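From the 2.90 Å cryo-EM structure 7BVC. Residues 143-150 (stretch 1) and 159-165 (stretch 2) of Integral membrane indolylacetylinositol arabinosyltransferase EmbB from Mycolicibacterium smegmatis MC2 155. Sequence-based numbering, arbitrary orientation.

Stretch 1 (143-150) PDCQRIEI
Stretch 2 159-165: ADFVGLT

The two stretches run antiparallel, with CA-CA pairings of C145 with G163 (4.9 Å), R147 with V162 (5.5 Å), I148 with F161 (4.7 Å), E149 with D160 (5.0 Å) and I150 with A159 (4.2 Å). Two steps, C145 to R147, are matched by one, G163 to V162, where a type II turn from F161 to L164, closed by L164 N to F161 O at 3.0 Å, bends stretch 2. The two stretches bury 590 Å², both sides summed.

P143 (phi/psi -85/47) makes no contact. D144 (-132/-12) has chi1 58° (p) and chi2 16°, bringing its OD1 to 3.4 Å from L164 CD1, while D144 O lies 3.7 Å from G163 CA. Glycine suits G163, at 106/-23: an ideal CB would sit 2.5 Å from D144 O and jam against the preceding carbonyl.

C145 (-80/141; chi1 -132°, off-well) is covalently bonded to a group elsewhere in the structure. C145 SG lies 3.1 Å from L164 CD1, an apolar contact shorter than van der Waals radii comfortably allow; L164 (-104/151) has chi1 -95°, off-well, and chi2 71° (p).

Q146 (-111/-51; m, t, chi3 -89°) supplies the first hydrogen bond between the stretches, Q146 N to V162 O at 3.1 Å and 155°.

R147 (-149/179) is extended, in a weakly bonded strand about 147-149. Its m, t, m side chain, chi4 120°, has V162 CB over one guanidinium face, with R147 NH1 3.8 Å from V162 CG1. Its charge is paired within stretch 1: R147 NH2 to E149 OE2 is a short salt bridge, 2.4 Å. V162 (-44/128; t) is the residue most covered by the other stretch, at 97 Å².

I148 (-143/121; m, t) and F161 (-123/54) suit their buried places as apolar residues: I148 CD1 meets F161 CE2 at 3.6 Å, and I148 CG2 lies over one ring face. The CA-CB bond of F161 points away, but chi1 -82° (m) brings its end nearer; chi2 86° sets the ring plane. A CA-H...O contact joins I148 CA to D160 O at 3.1 Å.

E149 (-121/120; m, t, chi3 -12°) forms the single bridge with D160 (-114/145; m, chi2 -27°) through backbone hydrogen bonds: E149 N to D160 O, 2.9 Å at 159°, and D160 N to E149 O, 2.8 Å at 156°. E149 O also accepts a CA-H...O contact from A159 CA at 3.2 Å. The like-charged E149 OE1 and D160 OD2, 4.3 Å apart, add no attraction.

I150 (-115/41; m, t) points its CA-CB bond away, leaving I150 CG2 4.5 Å from A159 CB; both residues are buried, and A159 (-110/127) is small where the backbones come close.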

ATOM      1  N   PRO B 143      17.991 -41.054 -47.589  1.00103.82           N
ATOM      2  CA  PRO B 143      18.760 -40.377 -48.642  1.00103.82           C
ATOM      3  C   PRO B 143      17.917 -39.485 -49.541  1.00103.82           C
ATOM      4  O   PRO B 143      18.038 -39.539 -50.771  1.00103.82           O
ATOM      5  CB  PRO B 143      19.366 -41.549 -49.423  1.00103.82           C
ATOM      6  CG  PRO B 143      18.366 -42.643 -49.273  1.00103.82           C
ATOM      7  CD  PRO B 143      17.692 -42.455 -47.932  1.00103.82           C
ATOM      8  N   ASP B 144      17.062 -38.659 -48.941  1.00101.41           N
ATOM      9  CA  ASP B 144      16.281 -37.679 -49.683  1.00101.41           C
ATOM     10  C   ASP B 144      16.304 -36.282 -49.085  1.00101.41           C
ATOM     11  O   ASP B 144      15.899 -35.336 -49.775  1.00101.41           O
ATOM     12  CB  ASP B 144      14.821 -38.139 -49.829  1.00101.41           C
ATOM     13  CG  ASP B 144      14.139 -38.385 -48.492  1.00101.41           C
ATOM     14  OD1 ASP B 144      14.646 -37.928 -47.447  1.00101.41           O
ATOM     15  OD2 ASP B 144      13.075 -39.040 -48.491  1.00101.41           O
ATOM     16  N   CYS B 145      16.800 -36.125 -47.862  1.00 96.88           N
ATOM     17  CA  CYS B 145      16.867 -34.802 -47.241  1.00 96.88           C
ATOM     18  C   CYS B 145      18.068 -34.005 -47.756  1.00 96.88           C
ATOM     19  O   CYS B 145      19.147 -34.562 -47.959  1.00 96.88           O
ATOM     20  CB  CYS B 145      16.931 -34.928 -45.718  1.00 96.88           C
ATOM     21  SG  CYS B 145      15.774 -33.859 -44.831  1.00 96.88           S
ATOM     22  N   GLN B 146      17.881 -32.703 -47.966  1.00 90.06           N
ATOM     23  CA  GLN B 146      18.955 -31.848 -48.455  1.00 90.06           C
ATOM     24  C   GLN B 146      19.427 -30.854 -47.407  1.00 90.06           C
ATOM     25  O   GLN B 146      20.630 -30.766 -47.144  1.00 90.06           O
ATOM     26  CB  GLN B 146      18.507 -31.103 -49.725  1.00 90.06           C
ATOM     27  CG  GLN B 146      18.249 -31.995 -50.926  1.00 90.06           C
ATOM     28  CD  GLN B 146      17.976 -31.200 -52.188  1.00 90.06           C
ATOM     29  OE1 GLN B 146      16.833 -30.852 -52.481  1.00 90.06           O
ATOM     30  NE2 GLN B 146      19.030 -30.903 -52.937  1.00 90.06           N
ATOM     31  N   ARG B 147      18.510 -30.111 -46.790  1.00 79.09           N
ATOM     32  CA  ARG B 147      18.859 -29.080 -45.826  1.00 79.09           C
ATOM     33  C   ARG B 147      17.740 -28.967 -44.800  1.00 79.09           C
ATOM     34  O   ARG B 147      16.729 -29.671 -44.873  1.00 79.09           O
ATOM     35  CB  ARG B 147      19.092 -27.728 -46.512  1.00 79.09           C
ATOM     36  CG  ARG B 147      20.340 -27.639 -47.369  1.00 79.09           C
ATOM     37  CD  ARG B 147      20.337 -26.365 -48.191  1.00 79.09           C
ATOM     38  NE  ARG B 147      19.690 -26.560 -49.484  1.00 79.09           N
ATOM     39  CZ  ARG B 147      18.619 -25.889 -49.892  1.00 79.09           C
ATOM     40  NH1 ARG B 147      18.094 -26.135 -51.084  1.00 79.09           N
ATOM     41  NH2 ARG B 147      18.071 -24.971 -49.109  1.00 79.09           N
ATOM     42  N   ILE B 148      17.940 -28.074 -43.834  1.00 69.28           N
ATOM     43  CA  ILE B 148      16.921 -27.662 -42.874  1.00 69.28           C
ATOM     44  C   ILE B 148      17.127 -26.175 -42.629  1.00 69.28           C
ATOM     45  O   ILE B 148      18.209 -25.763 -42.196  1.00 69.28           O
ATOM     46  CB  ILE B 148      17.007 -28.435 -41.545  1.00 69.28           C
ATOM     47  CG1 ILE B 148      16.762 -29.929 -41.758  1.00 69.28           C
ATOM     48  CG2 ILE B 148      16.010 -27.879 -40.547  1.00 69.28           C
ATOM     49  CD1 ILE B 148      17.046 -30.773 -40.541  1.00 69.28           C
ATOM     50  N   GLU B 149      16.103 -25.372 -42.900  1.00 66.91           N
ATOM     51  CA  GLU B 149      16.220 -23.917 -42.875  1.00 66.91           C
ATOM     52  C   GLU B 149      15.244 -23.347 -41.856  1.00 66.91           C
ATOM     53  O   GLU B 149      14.032 -23.506 -42.001  1.00 66.91           O
ATOM     54  CB  GLU B 149      15.975 -23.335 -44.266  1.00 66.91           C
ATOM     55  CG  GLU B 149      17.090 -23.667 -45.246  1.00 66.91           C
ATOM     56  CD  GLU B 149      16.806 -23.188 -46.651  1.00 66.91           C
ATOM     57  OE1 GLU B 149      15.650 -22.806 -46.927  1.00 66.91           O
ATOM     58  OE2 GLU B 149      17.741 -23.192 -47.479  1.00 66.91           O
ATOM     59  N   ILE B 150      15.772 -22.644 -40.859  1.00 57.63           N
ATOM     60  CA  ILE B 150      15.056 -22.407 -39.606  1.00 57.63           C
ATOM     61  C   ILE B 150      14.747 -20.925 -39.427  1.00 57.63           C
ATOM     62  O   ILE B 150      14.899 -20.377 -38.329  1.00 57.63           O
ATOM     63  CB  ILE B 150      15.847 -22.972 -38.415  1.00 57.63           C
ATOM     64  CG1 ILE B 150      16.478 -24.309 -38.799  1.00 57.63           C
ATOM     65  CG2 ILE B 150      14.934 -23.209 -37.225  1.00 57.63           C
ATOM     66  CD1 ILE B 150      17.314 -24.926 -37.710  1.00 57.63           C
ATOM     67  N   ALA B 159      10.415 -23.401 -40.199  1.00 68.54           N
ATOM     68  CA  ALA B 159      11.424 -24.420 -40.445  1.00 68.54           C
ATOM     69  C   ALA B 159      11.040 -25.227 -41.680  1.00 68.54           C
ATOM     70  O   ALA B 159       9.914 -25.731 -41.778  1.00 68.54           O
ATOM     71  CB  ALA B 159      11.576 -25.339 -39.232  1.00 68.54           C
ATOM     72  N   ASP B 160      11.973 -25.326 -42.616  1.00 75.11           N
ATOM     73  CA  ASP B 160      11.804 -26.015 -43.883  1.00 75.11           C
ATOM     74  C   ASP B 160      12.731 -27.220 -43.931  1.00 75.11           C
ATOM     75  O   ASP B 160      13.865 -27.168 -43.444  1.00 75.11           O
ATOM     76  CB  ASP B 160      12.118 -25.093 -45.064  1.00 75.11           C
ATOM     77  CG  ASP B 160      11.173 -23.918 -45.150  1.00 75.11           C
ATOM     78  OD1 ASP B 160      10.031 -24.041 -44.673  1.00 75.11           O
ATOM     79  OD2 ASP B 160      11.572 -22.871 -45.694  1.00 75.11           O
ATOM     80  N   PHE B 161      12.252 -28.284 -44.565  1.00 77.47           N
ATOM     81  CA  PHE B 161      12.955 -29.560 -44.620  1.00 77.47           C
ATOM     82  C   PHE B 161      13.182 -29.958 -46.070  1.00 77.47           C
ATOM     83  O   PHE B 161      12.801 -31.060 -46.477  1.00 77.47           O
ATOM     84  CB  PHE B 161      12.169 -30.650 -43.892  1.00 77.47           C
ATOM     85  CG  PHE B 161      12.367 -30.656 -42.407  1.00 77.47           C
ATOM     86  CD1 PHE B 161      11.591 -29.858 -41.585  1.00 77.47           C
ATOM     87  CD2 PHE B 161      13.325 -31.467 -41.828  1.00 77.47           C
ATOM     88  CE1 PHE B 161      11.772 -29.867 -40.218  1.00 77.47           C
ATOM     89  CE2 PHE B 161      13.510 -31.478 -40.464  1.00 77.47           C
ATOM     90  CZ  PHE B 161      12.732 -30.679 -39.658  1.00 77.47           C
ATOM     91  N   VAL B 162      13.793 -29.060 -46.843  1.00 82.19           N
ATOM     92  CA  VAL B 162      13.893 -29.154 -48.298  1.00 82.19           C
ATOM     93  C   VAL B 162      14.253 -30.566 -48.739  1.00 82.19           C
ATOM     94  O   VAL B 162      15.222 -31.155 -48.250  1.00 82.19           O
ATOM     95  CB  VAL B 162      14.926 -28.147 -48.832  1.00 82.19           C
ATOM     96  CG1 VAL B 162      14.854 -28.062 -50.345  1.00 82.19           C
ATOM     97  CG2 VAL B 162      14.717 -26.782 -48.197  1.00 82.19           C
ATOM     98  N   GLY B 163      13.470 -31.110 -49.666  1.00 89.16           N
ATOM     99  CA  GLY B 163      13.605 -32.477 -50.109  1.00 89.16           C
ATOM    100  C   GLY B 163      12.528 -33.408 -49.596  1.00 89.16           C
ATOM    101  O   GLY B 163      12.284 -34.452 -50.211  1.00 89.16           O
ATOM    102  N   LEU B 164      11.881 -33.057 -48.491  1.00 93.37           N
ATOM    103  CA  LEU B 164      10.840 -33.872 -47.886  1.00 93.37           C
ATOM    104  C   LEU B 164       9.464 -33.292 -48.183  1.00 93.37           C
ATOM    105  O   LEU B 164       9.303 -32.083 -48.367  1.00 93.37           O
ATOM    106  CB  LEU B 164      11.037 -33.971 -46.372  1.00 93.37           C
ATOM    107  CG  LEU B 164      11.786 -35.188 -45.829  1.00 93.37           C
ATOM    108  CD1 LEU B 164      13.261 -35.111 -46.174  1.00 93.37           C
ATOM    109  CD2 LEU B 164      11.591 -35.305 -44.325  1.00 93.37           C
ATOM    110  N   THR B 165       8.472 -34.175 -48.231  1.00102.03           N
ATOM    111  CA  THR B 165       7.071 -33.801 -48.325  1.00102.03           C
ATOM    112  C   THR B 165       6.310 -34.432 -47.166  1.00102.03           C
ATOM    113  O   THR B 165       6.746 -35.428 -46.582  1.00102.03           O
ATOM    114  CB  THR B 165       6.454 -34.241 -49.659  1.00102.03           C
ATOM    115  OG1 THR B 165       6.539 -35.665 -49.784  1.00102.03           O
ATOM    116  CG2 THR B 165       7.179 -33.590 -50.826  1.00102.03           C
TER